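Local coordinates for protein AvrA (Salmonella typhimurium, PDB 6BE0) that probably transfers acetyl groups from acetyl-CoA to serine and threonine residues of target proteins, as a YopJ-family bacterial effector that binds inositol hexakisphosphate and coenzyme A, at residues His289-Arg292 and Ile293-Lys297; Ile46-Arg49 and Leu50-Ile54; Glu65-Asp68 and Leu69-Pro73; Lys264-Leu268 and Tyr269-Asp273. One frame throughout, in Å; residues are numbered along the deposited sequence.

Contacts 1, 2 and 3 lie on three helices, 287-300, 40-55 and 65-82, which pack against one another. Contact 1 touches both of the others. Its centre is about 10 Å from that of contact 2 and about 12 Å from that of contact 3. Lys297 NZ pairs with Glu51 OE2 at 3.0 Å, and Arg292 NH2 with Asp68 OD2 at 2.8 Å. Contacts 2 and 3 barely meet, through Ile46 and Thr67. Contact 4 stands apart, its centre about 18 Å from that of contact 1. Inositol hexakisphosphate joins these two: Lys291 in contact 1 and Lys264 and Arg271 in contact 4 belong to its pocket.

Contact 1: His289-Arg292 and Ile293-Lys297; sequences HKKR and IAEYK. With IHP (inositol hexakisphosphate), chain B.
One face of the Tyr296 ring carries the aliphatic part of Arg292, one turn back along helix 287-300. Arg292 CG sits 3.8 Å from the ring centroid, a CH-pi contact displaced toward the rim. The two side chains run alongside each other and point the same way. The guanidinium plane is turned 75° from the ring, so the groups do not stack; Tyr296 OH lies at the guanidinium edge, near its plane. Asp68 of helix 65-82 takes both polar ends, with a salt bridge to Arg292 and a hydrogen bond to Tyr296. Glu185 is a second salt-bridge partner of Arg292.

Lys291 leaves on another side of the helix. Its chain bends at chi2 (62°) and again at chi4, and this brings NZ to inositol hexakisphosphate. NZ donates to O23 at 2.5 Å and to O32 at 2.7 Å, on two different phosphates. Water 1 accepts from Lys291 NZ and donates to Glu295 OE2. The direct gap between NZ and OE2 is 4.4 Å, too long for a salt bridge. Glu295 OE2 pairs instead with Lys195, itself a ligand-binding residue. The phosphates and Glu295 probably both favour the charged form of Lys291.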
loop_
_atom_site.group_PDB
_atom_site.type_symbol
_atom_site.label_atom_id
_atom_site.label_comp_id
_atom_site.label_asym_id
_atom_site.label_seq_id
_atom_site.Cartn_x
_atom_site.Cartn_y
_atom_site.Cartn_z
ATOM N N HIS A 289 2.030 12.267 -4.132
ATOM C CA HIS A 289 3.202 12.902 -4.725
ATOM C C HIS A 289 3.981 13.687 -3.674
ATOM O O HIS A 289 5.211 13.732 -3.707
ATOM C CB HIS A 289 2.794 13.820 -5.879
ATOM C CG HIS A 289 2.377 13.084 -7.114
ATOM N ND1 HIS A 289 1.141 12.488 -7.245
ATOM C CD2 HIS A 289 3.036 12.841 -8.271
ATOM C CE1 HIS A 289 1.055 11.915 -8.433
ATOM N NE2 HIS A 289 2.192 12.113 -9.074
ATOM N N LYS A 290 3.262 14.302 -2.741
ATOM C CA LYS A 290 3.899 15.007 -1.636
ATOM C C LYS A 290 4.538 14.014 -0.671
ATOM O O LYS A 290 5.579 14.300 -0.079
ATOM C CB LYS A 290 2.891 15.893 -0.898
ATOM C CG LYS A 290 2.483 17.139 -1.677
ATOM C CD LYS A 290 1.304 17.865 -1.039
ATOM C CE LYS A 290 1.688 18.536 0.272
ATOM N NZ LYS A 290 0.538 19.272 0.873
ATOM N N LYS A 291 3.924 12.843 -0.518
ATOM C CA LYS A 291 4.462 11.822 0.376
ATOM C C LYS A 291 5.796 11.293 -0.143
ATOM O O LYS A 291 6.703 11.008 0.640
ATOM C CB LYS A 291 3.476 10.664 0.551
ATOM C CG LYS A 291 3.901 9.640 1.607
ATOM C CD LYS A 291 3.990 10.263 2.997
ATOM C CE LYS A 291 4.432 9.259 4.052
ATOM N NZ LYS A 291 3.440 8.172 4.255
ATOM N N ARG A 292 5.911 11.157 -1.461
ATOM C CA ARG A 292 7.170 10.750 -2.077
ATOM C C ARG A 292 8.277 11.720 -1.683
ATOM O O ARG A 292 9.388 11.308 -1.345
ATOM C CB ARG A 292 7.048 10.690 -3.604
ATOM C CG ARG A 292 8.371 10.392 -4.306
ATOM C CD ARG A 292 8.243 10.359 -5.820
ATOM N NE ARG A 292 7.429 9.237 -6.288
ATOM C CZ ARG A 292 6.178 9.333 -6.731
ATOM N NH1 ARG A 292 5.554 10.505 -6.784
ATOM N NH2 ARG A 292 5.542 8.241 -7.131
ATOM N N ILE A 293 7.960 13.010 -1.732
ATOM C CA ILE A 293 8.922 14.053 -1.404
ATOM C C ILE A 293 9.347 13.954 0.060
ATOM O O ILE A 293 10.529 14.076 0.381
ATOM C CB ILE A 293 8.342 15.455 -1.692
ATOM C CG1 ILE A 293 8.061 15.599 -3.192
ATOM C CG2 ILE A 293 9.302 16.549 -1.222
ATOM C CD1 ILE A 293 7.323 16.864 -3.571
ATOM N N ALA A 294 8.378 13.733 0.941
ATOM C CA ALA A 294 8.663 13.562 2.360
ATOM C C ALA A 294 9.588 12.372 2.575
ATOM O O ALA A 294 10.591 12.466 3.284
ATOM C CB ALA A 294 7.374 13.376 3.143
ATOM N N GLU A 295 9.238 11.254 1.948
ATOM C CA GLU A 295 10.011 10.024 2.056
ATOM C C GLU A 295 11.450 10.213 1.580
ATOM O O GLU A 295 12.390 9.754 2.230
ATOM C CB GLU A 295 9.331 8.913 1.255
ATOM C CG GLU A 295 8.063 8.369 1.900
ATOM C CD GLU A 295 8.346 7.348 2.989
ATOM O OE1 GLU A 295 9.487 7.305 3.495
ATOM O OE2 GLU A 295 7.423 6.581 3.334
ATOM N N TYR A 296 11.619 10.893 0.450
ATOM C CA TYR A 296 12.951 11.152 -0.091
ATOM C C TYR A 296 13.751 12.073 0.825
ATOM O O TYR A 296 14.927 11.826 1.093
ATOM C CB TYR A 296 12.864 11.773 -1.488
ATOM C CG TYR A 296 12.433 10.828 -2.592
ATOM C CD1 TYR A 296 11.884 9.583 -2.308
ATOM C CD2 TYR A 296 12.588 11.182 -3.925
ATOM C CE1 TYR A 296 11.495 8.726 -3.321
ATOM C CE2 TYR A 296 12.203 10.331 -4.943
ATOM C CZ TYR A 296 11.658 9.106 -4.637
ATOM O OH TYR A 296 11.276 8.263 -5.653
ATOM N N LYS A 297 13.110 13.140 1.295
ATOM C CA LYS A 297 13.779 14.118 2.146
ATOM C C LYS A 297 14.281 13.485 3.439
ATOM O O LYS A 297 15.310 13.892 3.977
ATOM C CB LYS A 297 12.841 15.283 2.468
ATOM C CG LYS A 297 12.706 16.307 1.351
ATOM C CD LYS A 297 11.856 17.488 1.791
ATOM C CE LYS A 297 11.751 18.547 0.709
ATOM N NZ LYS A 297 10.964 19.723 1.170
HETATM C C1 IHP B . 2.780 9.833 10.507
HETATM C C2 IHP B . 2.761 9.411 9.042
HETATM C C3 IHP B . 2.044 10.440 8.185
HETATM C C4 IHP B . 2.641 11.818 8.384
HETATM C C5 IHP B . 2.435 12.229 9.830
HETATM C C6 IHP B . 3.183 11.284 10.758
HETATM O O11 IHP B . 3.644 8.956 11.208
HETATM P P1 IHP B . 2.986 7.801 12.091
HETATM O O21 IHP B . 3.800 6.535 11.948
HETATM O O31 IHP B . 1.570 7.516 11.636
HETATM O O41 IHP B . 2.976 8.230 13.535
HETATM O O12 IHP B . 4.109 9.201 8.567
HETATM P P2 IHP B . 4.566 7.760 8.097
HETATM O O22 IHP B . 4.263 6.730 9.158
HETATM O O32 IHP B . 3.849 7.359 6.829
HETATM O O42 IHP B . 6.057 7.767 7.840
HETATM O O13 IHP B . 2.104 10.053 6.811
HETATM P P3 IHP B . 0.772 9.582 6.076
HETATM O O23 IHP B . 1.083 8.435 5.146
HETATM O O33 IHP B . -0.270 9.133 7.074
HETATM O O43 IHP B . 0.216 10.723 5.265
HETATM O O14 IHP B . 2.079 12.759 7.450
HETATM P P4 IHP B . 0.568 13.317 7.516
HETATM O O24 IHP B . -0.034 13.290 6.129
HETATM O O34 IHP B . -0.302 12.493 8.438
HETATM O O44 IHP B . 0.575 14.747 7.982
HETATM O O15 IHP B . 2.854 13.575 10.063
HETATM P P5 IHP B . 2.100 14.428 11.165
HETATM O O25 IHP B . 1.302 13.515 12.073
HETATM O O35 IHP B . 3.117 15.185 11.982
HETATM O O45 IHP B . 1.157 15.414 10.521
HETATM O O16 IHP B . 4.592 11.454 10.608
HETATM P P6 IHP B . 5.474 11.659 11.884
HETATM O O26 IHP B . 6.855 12.104 11.479
HETATM O O36 IHP B . 4.857 12.704 12.776
HETATM O O46 IHP B . 5.595 10.363 12.648
HETATM O O HOH W 1 5.125 6.506 2.232
#

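Contact 2: Ile46-Arg49 and Leu50-Ile54; sequences IVER and LESEI
Arg49 and Glu53 lie side by side on helix 40-55 and point the same way. Their charged groups meet in a salt bridge, with Arg49 NH1 2.8 Å from Glu53 OE2. The carboxylate oxygen comes to the edge of the guanidinium, near its plane. The two planes are 46° apart, and the bridge runs through a single pair, NH1 and OE2. The arginine chain bends at chi3 (-56°), which turns the guanidinium along the helix toward Glu53. The glutamate chain is extended beyond CG. Water 2 accepts from Arg49 NH1 at 2.5 Å and makes a weak bond to the other oxygen, Glu53 OE1. Tyr64 OH also hydrogen-bonds Glu53 OE1, so the carboxylate is held from the loop after the helix as well.

Val47 and Glu51 form a second parallel-running pair. Val47 CG1 approaches Glu51 OE1 to 4.0 Å, a loose contact. The polar end of Glu51 is taken by Lys297 of helix 287-300. On the apolar side, Ile46 CG2 and Leu50 CG are 4.2 Å apart, and Leu50 continues onto Tyr296.

Beneath the side chains, Glu53 N bonds Arg49 O at 2.8 Å, one of four successive backbone bonds here. The arrangement is the i to i+4 salt bridge of an amphipathic alpha-helix, with Val47, Leu50 and Ile54 packed on helix 287-300.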
loop_
_atom_site.group_PDB
_atom_site.type_symbol
_atom_site.label_atom_id
_atom_site.label_comp_id
_atom_site.label_asym_id
_atom_site.label_seq_id
_atom_site.Cartn_x
_atom_site.Cartn_y
_atom_site.Cartn_z
ATOM N N ILE A 46 16.868 15.357 -7.407
ATOM C CA ILE A 46 15.587 14.716 -7.691
ATOM C C ILE A 46 14.454 15.371 -6.901
ATOM O O ILE A 46 13.399 15.678 -7.458
ATOM C CB ILE A 46 15.639 13.200 -7.375
ATOM C CG1 ILE A 46 16.470 12.476 -8.435
ATOM C CG2 ILE A 46 14.234 12.592 -7.321
ATOM C CD1 ILE A 46 16.839 11.052 -8.071
ATOM N N VAL A 47 14.676 15.580 -5.607
ATOM C CA VAL A 47 13.662 16.178 -4.742
ATOM C C VAL A 47 13.193 17.522 -5.295
ATOM O O VAL A 47 11.998 17.820 -5.288
ATOM C CB VAL A 47 14.191 16.371 -3.301
ATOM C CG1 VAL A 47 13.238 17.237 -2.471
ATOM C CG2 VAL A 47 14.397 15.025 -2.627
ATOM N N GLU A 48 14.135 18.327 -5.775
ATOM C CA GLU A 48 13.803 19.638 -6.318
ATOM C C GLU A 48 12.930 19.501 -7.562
ATOM O O GLU A 48 11.985 20.269 -7.748
ATOM C CB GLU A 48 15.075 20.427 -6.646
ATOM C CG GLU A 48 14.823 21.883 -7.038
ATOM C CD GLU A 48 14.367 22.052 -8.479
ATOM O OE1 GLU A 48 14.806 21.269 -9.348
ATOM O OE2 GLU A 48 13.565 22.973 -8.742
ATOM N N ARG A 49 13.244 18.525 -8.409
ATOM C CA ARG A 49 12.459 18.292 -9.617
ATOM C C ARG A 49 11.029 17.894 -9.267
ATOM O O ARG A 49 10.084 18.339 -9.915
ATOM C CB ARG A 49 13.104 17.212 -10.490
ATOM C CG ARG A 49 14.425 17.628 -11.122
ATOM C CD ARG A 49 14.811 16.726 -12.291
ATOM N NE ARG A 49 14.877 15.315 -11.915
ATOM C CZ ARG A 49 13.879 14.443 -12.051
ATOM N NH1 ARG A 49 12.711 14.819 -12.560
ATOM N NH2 ARG A 49 14.051 13.182 -11.675
ATOM N N LEU A 50 10.875 17.061 -8.242
ATOM C CA LEU A 50 9.553 16.612 -7.812
ATOM C C LEU A 50 8.682 17.787 -7.384
ATOM O O LEU A 50 7.514 17.873 -7.757
ATOM C CB LEU A 50 9.666 15.613 -6.657
ATOM C CG LEU A 50 10.366 14.284 -6.945
ATOM C CD1 LEU A 50 10.377 13.420 -5.695
ATOM C CD2 LEU A 50 9.699 13.549 -8.094
ATOM N N GLU A 51 9.259 18.687 -6.598
ATOM C CA GLU A 51 8.535 19.856 -6.117
ATOM C C GLU A 51 8.224 20.804 -7.268
ATOM O O GLU A 51 7.125 21.348 -7.355
ATOM C CB GLU A 51 9.345 20.572 -5.036
ATOM C CG GLU A 51 9.497 19.761 -3.759
ATOM C CD GLU A 51 10.449 20.397 -2.770
ATOM O OE1 GLU A 51 11.542 20.829 -3.192
ATOM O OE2 GLU A 51 10.101 20.471 -1.573
ATOM N N SER A 52 9.199 20.992 -8.151
ATOM C CA SER A 52 9.023 21.840 -9.325
ATOM C C SER A 52 7.904 21.313 -10.218
ATOM O O SER A 52 7.067 22.078 -10.700
ATOM C CB SER A 52 10.328 21.927 -10.118
ATOM O OG SER A 52 10.154 22.685 -11.300
ATOM N N GLU A 53 7.900 20.002 -10.429
ATOM C CA GLU A 53 6.930 19.362 -11.308
ATOM C C GLU A 53 5.507 19.465 -10.760
ATOM O O GLU A 53 4.539 19.410 -11.518
ATOM C CB GLU A 53 7.311 17.898 -11.524
ATOM C CG GLU A 53 8.526 17.720 -12.426
ATOM C CD GLU A 53 9.220 16.385 -12.231
ATOM O OE1 GLU A 53 8.652 15.505 -11.553
ATOM O OE2 GLU A 53 10.341 16.218 -12.754
ATOM N N ILE A 54 5.388 19.616 -9.446
ATOM C CA ILE A 54 4.088 19.831 -8.817
ATOM C C ILE A 54 3.589 21.245 -9.102
ATOM O O ILE A 54 2.408 21.452 -9.373
ATOM C CB ILE A 54 4.152 19.595 -7.289
ATOM C CG1 ILE A 54 4.245 18.096 -6.997
ATOM C CG2 ILE A 54 2.925 20.181 -6.583
ATOM C CD1 ILE A 54 4.519 17.753 -5.545
HETATM O O HOH W 2 11.118 13.157 -11.530
#

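Contact 3: Glu65-Asp68 and Leu69-Pro73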
loop_
_atom_site.group_PDB
_atom_site.type_symbol
_atom_site.label_atom_id
_atom_site.label_comp_id
_atom_site.label_asym_id
_atom_site.label_seq_id
_atom_site.Cartn_x
_atom_site.Cartn_y
_atom_site.Cartn_z
ATOM N N GLU A 65 7.780 5.771 -11.306
ATOM C CA GLU A 65 7.919 4.370 -10.910
ATOM C C GLU A 65 9.375 3.927 -10.834
ATOM O O GLU A 65 9.793 3.314 -9.853
ATOM C CB GLU A 65 7.169 3.459 -11.887
ATOM C CG GLU A 65 5.702 3.795 -12.056
ATOM C CD GLU A 65 4.967 2.789 -12.916
ATOM O OE1 GLU A 65 5.617 1.856 -13.435
ATOM O OE2 GLU A 65 3.738 2.937 -13.078
ATOM N N GLU A 66 10.137 4.233 -11.878
ATOM C CA GLU A 66 11.528 3.807 -11.969
ATOM C C GLU A 66 12.351 4.344 -10.804
ATOM O O GLU A 66 13.179 3.630 -10.240
ATOM C CB GLU A 66 12.139 4.261 -13.298
ATOM C CG GLU A 66 13.618 3.925 -13.455
ATOM C CD GLU A 66 13.907 2.447 -13.257
ATOM O OE1 GLU A 66 13.378 1.626 -14.037
ATOM O OE2 GLU A 66 14.660 2.105 -12.319
ATOM N N THR A 67 12.119 5.600 -10.438
ATOM C CA THR A 67 12.864 6.217 -9.348
ATOM C C THR A 67 12.442 5.609 -8.012
ATOM O O THR A 67 13.287 5.320 -7.164
ATOM C CB THR A 67 12.665 7.745 -9.311
ATOM O OG1 THR A 67 13.059 8.309 -10.568
ATOM C CG2 THR A 67 13.497 8.373 -8.194
ATOM N N ASP A 68 11.139 5.412 -7.830
ATOM C CA ASP A 68 10.631 4.755 -6.628
ATOM C C ASP A 68 11.290 3.393 -6.447
ATOM O O ASP A 68 11.729 3.052 -5.350
ATOM C CB ASP A 68 9.111 4.592 -6.692
ATOM C CG ASP A 68 8.368 5.893 -6.449
ATOM O OD1 ASP A 68 8.989 6.870 -5.978
ATOM O OD2 ASP A 68 7.148 5.929 -6.717
ATOM N N LEU A 69 11.362 2.621 -7.529
ATOM C CA LEU A 69 11.991 1.306 -7.489
ATOM C C LEU A 69 13.435 1.410 -7.011
ATOM O O LEU A 69 13.866 0.650 -6.144
ATOM C CB LEU A 69 11.950 0.639 -8.865
ATOM C CG LEU A 69 12.487 -0.796 -8.899
ATOM C CD1 LEU A 69 11.546 -1.743 -8.165
ATOM C CD2 LEU A 69 12.716 -1.265 -10.327
ATOM N N GLU A 70 14.176 2.356 -7.578
ATOM C CA GLU A 70 15.581 2.541 -7.232
ATOM C C GLU A 70 15.756 2.946 -5.770
ATOM O O GLU A 70 16.686 2.495 -5.101
ATOM C CB GLU A 70 16.221 3.596 -8.139
ATOM C CG GLU A 70 16.382 3.158 -9.588
ATOM C CD GLU A 70 16.942 4.256 -10.473
ATOM O OE1 GLU A 70 17.736 5.081 -9.972
ATOM O OE2 GLU A 70 16.585 4.294 -11.670
ATOM N N MET A 71 14.858 3.795 -5.282
ATOM C CA MET A 71 14.950 4.315 -3.922
ATOM C C MET A 71 14.419 3.338 -2.877
ATOM O O MET A 71 14.696 3.487 -1.686
ATOM C CB MET A 71 14.176 5.632 -3.803
ATOM C CG MET A 71 14.715 6.772 -4.651
ATOM S SD MET A 71 16.468 7.095 -4.399
ATOM C CE MET A 71 16.518 7.355 -2.628
ATOM N N MET A 72 13.663 2.339 -3.323
ATOM C CA MET A 72 12.878 1.511 -2.409
ATOM C C MET A 72 13.711 0.799 -1.336
ATOM O O MET A 72 13.304 0.761 -0.177
ATOM C CB MET A 72 12.073 0.475 -3.196
ATOM C CG MET A 72 10.907 -0.115 -2.416
ATOM S SD MET A 72 9.766 1.141 -1.797
ATOM C CE MET A 72 9.129 1.814 -3.326
ATOM N N PRO A 73 14.871 0.226 -1.711
ATOM C CA PRO A 73 15.696 -0.425 -0.685
ATOM C C PRO A 73 16.029 0.503 0.480
ATOM O O PRO A 73 15.991 0.081 1.636
ATOM C CB PRO A 73 16.962 -0.814 -1.451
ATOM C CG PRO A 73 16.522 -0.958 -2.856
ATOM C CD PRO A 73 15.458 0.081 -3.053
#
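Glu66 and Glu70 bring their carboxylates together one turn apart on helix 65-82. Glu66 OE2 and Glu70 OE2 are 3.0 Å apart, two acceptors with no hydrogen bond assigned. The side chains cross at a slant, and the carboxylate planes differ by 44°. Glu66 OE2 also lies 3.4 Å from Glu70 CG. The Glu66 chain bends at chi2 (55°), which swings its carboxylate forward toward Glu70. Both residues are exposed. The two like charges would be expected to repel if both groups are ionised, which may make it harder for both to be charged at once.

Thr67 and Met71 run alongside each other on a neighbouring side of the helix. Thr67 CG2 meets Met71 CG at 4.1 Å. With CG2 anti to the backbone N, the methyl and not the hydroxyl faces Met71. Met72 curls back over the preceding turn, and its CE comes 3.5 Å from Asp68 O.

These pairs sit on the first turns of an alpha-helix. Leu69 N bonds Glu65 O at 2.9 Å, and Met71 N bonds Thr67 O at 2.9 Å. The helix is kinked at Pro73, whose N has no bond to the turn before.

Two other parts of the fold pack on this helix. Thr67 and Met71 pack on Tyr296 of helix 287-300, and Met71 also reaches Leu299. The polar partners of the Asp68 carboxylate lie on that helix too. Leu69 and Met72 rest on Phe90 of strand 88-91, and Met72 also touches Leu115 of strand 111-117 in the same sheet.

Contact 4: Lys264-Leu268 and Tyr269-Asp273. With IHP (inositol hexakisphosphate), chain B.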
loop_
_atom_site.group_PDB
_atom_site.type_symbol
_atom_site.label_atom_id
_atom_site.label_comp_id
_atom_site.label_asym_id
_atom_site.label_seq_id
_atom_site.Cartn_x
_atom_site.Cartn_y
_atom_site.Cartn_z
ATOM N N LYS A 264 -1.749 17.154 13.027
ATOM C CA LYS A 264 -2.148 18.503 12.639
ATOM C C LYS A 264 -3.635 18.727 12.908
ATOM O O LYS A 264 -4.205 19.736 12.491
ATOM C CB LYS A 264 -1.823 18.747 11.164
ATOM C CG LYS A 264 -0.344 18.587 10.847
ATOM C CD LYS A 264 -0.033 18.846 9.385
ATOM C CE LYS A 264 1.467 18.777 9.132
ATOM N NZ LYS A 264 1.823 19.066 7.716
ATOM N N ASN A 265 -4.248 17.778 13.613
ATOM C CA ASN A 265 -5.641 17.884 14.044
ATOM C C ASN A 265 -6.595 18.251 12.911
ATOM O O ASN A 265 -7.488 19.080 13.085
ATOM C CB ASN A 265 -5.763 18.908 15.175
ATOM C CG ASN A 265 -5.062 18.461 16.443
ATOM O OD1 ASN A 265 -5.059 17.276 16.780
ATOM N ND2 ASN A 265 -4.461 19.409 17.154
ATOM N N GLU A 266 -6.393 17.630 11.753
ATOM C CA GLU A 266 -7.298 17.801 10.621
ATOM C C GLU A 266 -7.975 16.478 10.297
ATOM O O GLU A 266 -7.360 15.416 10.374
ATOM C CB GLU A 266 -6.554 18.343 9.396
ATOM C CG GLU A 266 -5.264 17.617 9.054
ATOM C CD GLU A 266 -4.539 18.245 7.872
ATOM O OE1 GLU A 266 -3.650 17.584 7.295
ATOM O OE2 GLU A 266 -4.854 19.402 7.525
ATOM N N THR A 267 -9.253 16.552 9.946
ATOM C CA THR A 267 -10.036 15.361 9.660
ATOM C C THR A 267 -9.625 14.750 8.327
ATOM O O THR A 267 -8.809 15.317 7.600
ATOM C CB THR A 267 -11.543 15.675 9.628
ATOM O OG1 THR A 267 -11.834 16.527 8.514
ATOM C CG2 THR A 267 -11.976 16.359 10.918
ATOM N N LEU A 268 -10.190 13.587 8.020
ATOM C CA LEU A 268 -9.942 12.918 6.750
ATOM C C LEU A 268 -10.278 13.839 5.581
ATOM O O LEU A 268 -9.518 13.940 4.618
ATOM C CB LEU A 268 -10.762 11.628 6.662
ATOM C CG LEU A 268 -10.609 10.796 5.388
ATOM C CD1 LEU A 268 -9.210 10.206 5.292
ATOM C CD2 LEU A 268 -11.664 9.702 5.349
ATOM N N TYR A 269 -11.420 14.512 5.677
ATOM C CA TYR A 269 -11.856 15.438 4.638
ATOM C C TYR A 269 -11.000 16.699 4.606
ATOM O O TYR A 269 -10.613 17.166 3.536
ATOM C CB TYR A 269 -13.323 15.826 4.847
ATOM C CG TYR A 269 -14.344 14.847 4.303
ATOM C CD1 TYR A 269 -14.057 14.030 3.215
ATOM C CD2 TYR A 269 -15.605 14.754 4.874
ATOM C CE1 TYR A 269 -14.992 13.148 2.721
ATOM C CE2 TYR A 269 -16.546 13.873 4.384
ATOM C CZ TYR A 269 -16.234 13.074 3.308
ATOM O OH TYR A 269 -17.168 12.198 2.815
ATOM N N GLU A 270 -10.718 17.253 5.781
ATOM C CA GLU A 270 -9.921 18.470 5.871
ATOM C C GLU A 270 -8.529 18.245 5.294
ATOM O O GLU A 270 -7.965 19.132 4.652
ATOM C CB GLU A 270 -9.824 18.946 7.323
ATOM C CG GLU A 270 -11.087 19.620 7.839
ATOM C CD GLU A 270 -10.922 20.180 9.239
ATOM O OE1 GLU A 270 -10.021 19.712 9.966
ATOM O OE2 GLU A 270 -11.691 21.093 9.609
ATOM N N ARG A 271 -7.980 17.056 5.518
ATOM C CA ARG A 271 -6.664 16.724 4.990
ATOM C C ARG A 271 -6.702 16.550 3.473
ATOM O O ARG A 271 -5.777 16.966 2.774
ATOM C CB ARG A 271 -6.117 15.449 5.635
ATOM C CG ARG A 271 -5.001 14.831 4.817
ATOM C CD ARG A 271 -4.171 13.816 5.573
ATOM N NE ARG A 271 -3.287 13.113 4.647
ATOM C CZ ARG A 271 -2.241 13.667 4.042
ATOM N NH1 ARG A 271 -1.926 14.936 4.266
ATOM N NH2 ARG A 271 -1.507 12.951 3.207
ATOM N N PHE A 272 -7.760 15.919 2.973
ATOM C CA PHE A 272 -7.909 15.694 1.539
ATOM C C PHE A 272 -7.853 17.011 0.776
ATOM O O PHE A 272 -7.225 17.102 -0.277
ATOM C CB PHE A 272 -9.226 14.975 1.234
ATOM C CG PHE A 272 -9.550 14.903 -0.233
ATOM C CD1 PHE A 272 -8.959 13.946 -1.041
ATOM C CD2 PHE A 272 -10.446 15.792 -0.804
ATOM C CE1 PHE A 272 -9.256 13.879 -2.391
ATOM C CE2 PHE A 272 -10.747 15.729 -2.151
ATOM C CZ PHE A 272 -10.150 14.771 -2.944
ATOM N N ASP A 273 -8.510 18.030 1.321
ATOM C CA ASP A 273 -8.540 19.346 0.697
ATOM C C ASP A 273 -7.198 20.064 0.822
ATOM O O ASP A 273 -6.787 20.781 -0.090
ATOM C CB ASP A 273 -9.649 20.202 1.315
ATOM C CG ASP A 273 -11.041 19.753 0.900
ATOM O OD1 ASP A 273 -11.161 18.970 -0.067
ATOM O OD2 ASP A 273 -12.021 20.197 1.534
HETATM C C1 IHP B . 2.780 9.833 10.507
HETATM C C2 IHP B . 2.761 9.411 9.042
HETATM C C3 IHP B . 2.044 10.440 8.185
HETATM C C4 IHP B . 2.641 11.818 8.384
HETATM C C5 IHP B . 2.435 12.229 9.830
HETATM C C6 IHP B . 3.183 11.284 10.758
HETATM O O11 IHP B . 3.644 8.956 11.208
HETATM P P1 IHP B . 2.986 7.801 12.091
HETATM O O21 IHP B . 3.800 6.535 11.948
HETATM O O31 IHP B . 1.570 7.516 11.636
HETATM O O41 IHP B . 2.976 8.230 13.535
HETATM O O12 IHP B . 4.109 9.201 8.567
HETATM P P2 IHP B . 4.566 7.760 8.097
HETATM O O22 IHP B . 4.263 6.730 9.158
HETATM O O32 IHP B . 3.849 7.359 6.829
HETATM O O42 IHP B . 6.057 7.767 7.840
HETATM O O13 IHP B . 2.104 10.053 6.811
HETATM P P3 IHP B . 0.772 9.582 6.076
HETATM O O23 IHP B . 1.083 8.435 5.146
HETATM O O33 IHP B . -0.270 9.133 7.074
HETATM O O43 IHP B . 0.216 10.723 5.265
HETATM O O14 IHP B . 2.079 12.759 7.450
HETATM P P4 IHP B . 0.568 13.317 7.516
HETATM O O24 IHP B . -0.034 13.290 6.129
HETATM O O34 IHP B . -0.302 12.493 8.438
HETATM O O44 IHP B . 0.575 14.747 7.982
HETATM O O15 IHP B . 2.854 13.575 10.063
HETATM P P5 IHP B . 2.100 14.428 11.165
HETATM O O25 IHP B . 1.302 13.515 12.073
HETATM O O35 IHP B . 3.117 15.185 11.982
HETATM O O45 IHP B . 1.157 15.414 10.521
HETATM O O16 IHP B . 4.592 11.454 10.608
HETATM P P6 IHP B . 5.474 11.659 11.884
HETATM O O26 IHP B . 6.855 12.104 11.479
HETATM O O36 IHP B . 4.857 12.704 12.776
HETATM O O46 IHP B . 5.595 10.363 12.648
#
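Thr267 and Glu270 bond each other reciprocally at the start of helix 268-273, as a capping box. Glu270 N donates to Thr267 OG1 at 3.0 Å. In return Thr267 N donates to Glu270 OE1 at 3.3 Å, on the anti side and 31° out of the carboxylate plane. Thr267 OG1 lies between its own backbone N and carbonyl carbon (chi1 67°), where it faces the first turn. Regular helix bonds follow, with Arg271 N on Thr267 O at 2.8 Å and Phe272 N on Leu268 O at 3.1 Å.

Charged groups form the second set. Glu266 OE1 lies against the start of the Arg271 side chain, 3.7 Å from Arg271 CB, with the carboxylate and guanidinium planes 40° apart. Glu266 OE1 is near the plane of the guanidinium, but 4.4 Å from Arg271 NH1, beyond a salt bridge. Asn262 and Asn274 hold the carboxylate by hydrogen bonds.

The ligand contacts are of a third kind. IHP O24 sits over the centre of one guanidinium face, 3.1 Å from Arg271 CZ. The phosphate thus meets the face of the cation, with probable electrostatic attraction. Lys264 brings its aliphatic chain alongside another phosphate, with CG 3.5 Å from IHP O45.

In the fold, Leu268, Tyr269 and Phe272 lie against helix 243-252. Arg271 reaches the loop residues Lys238 and His239 of the same inositol phosphate site. Asp273 pairs with Lys283 of strand 283-285.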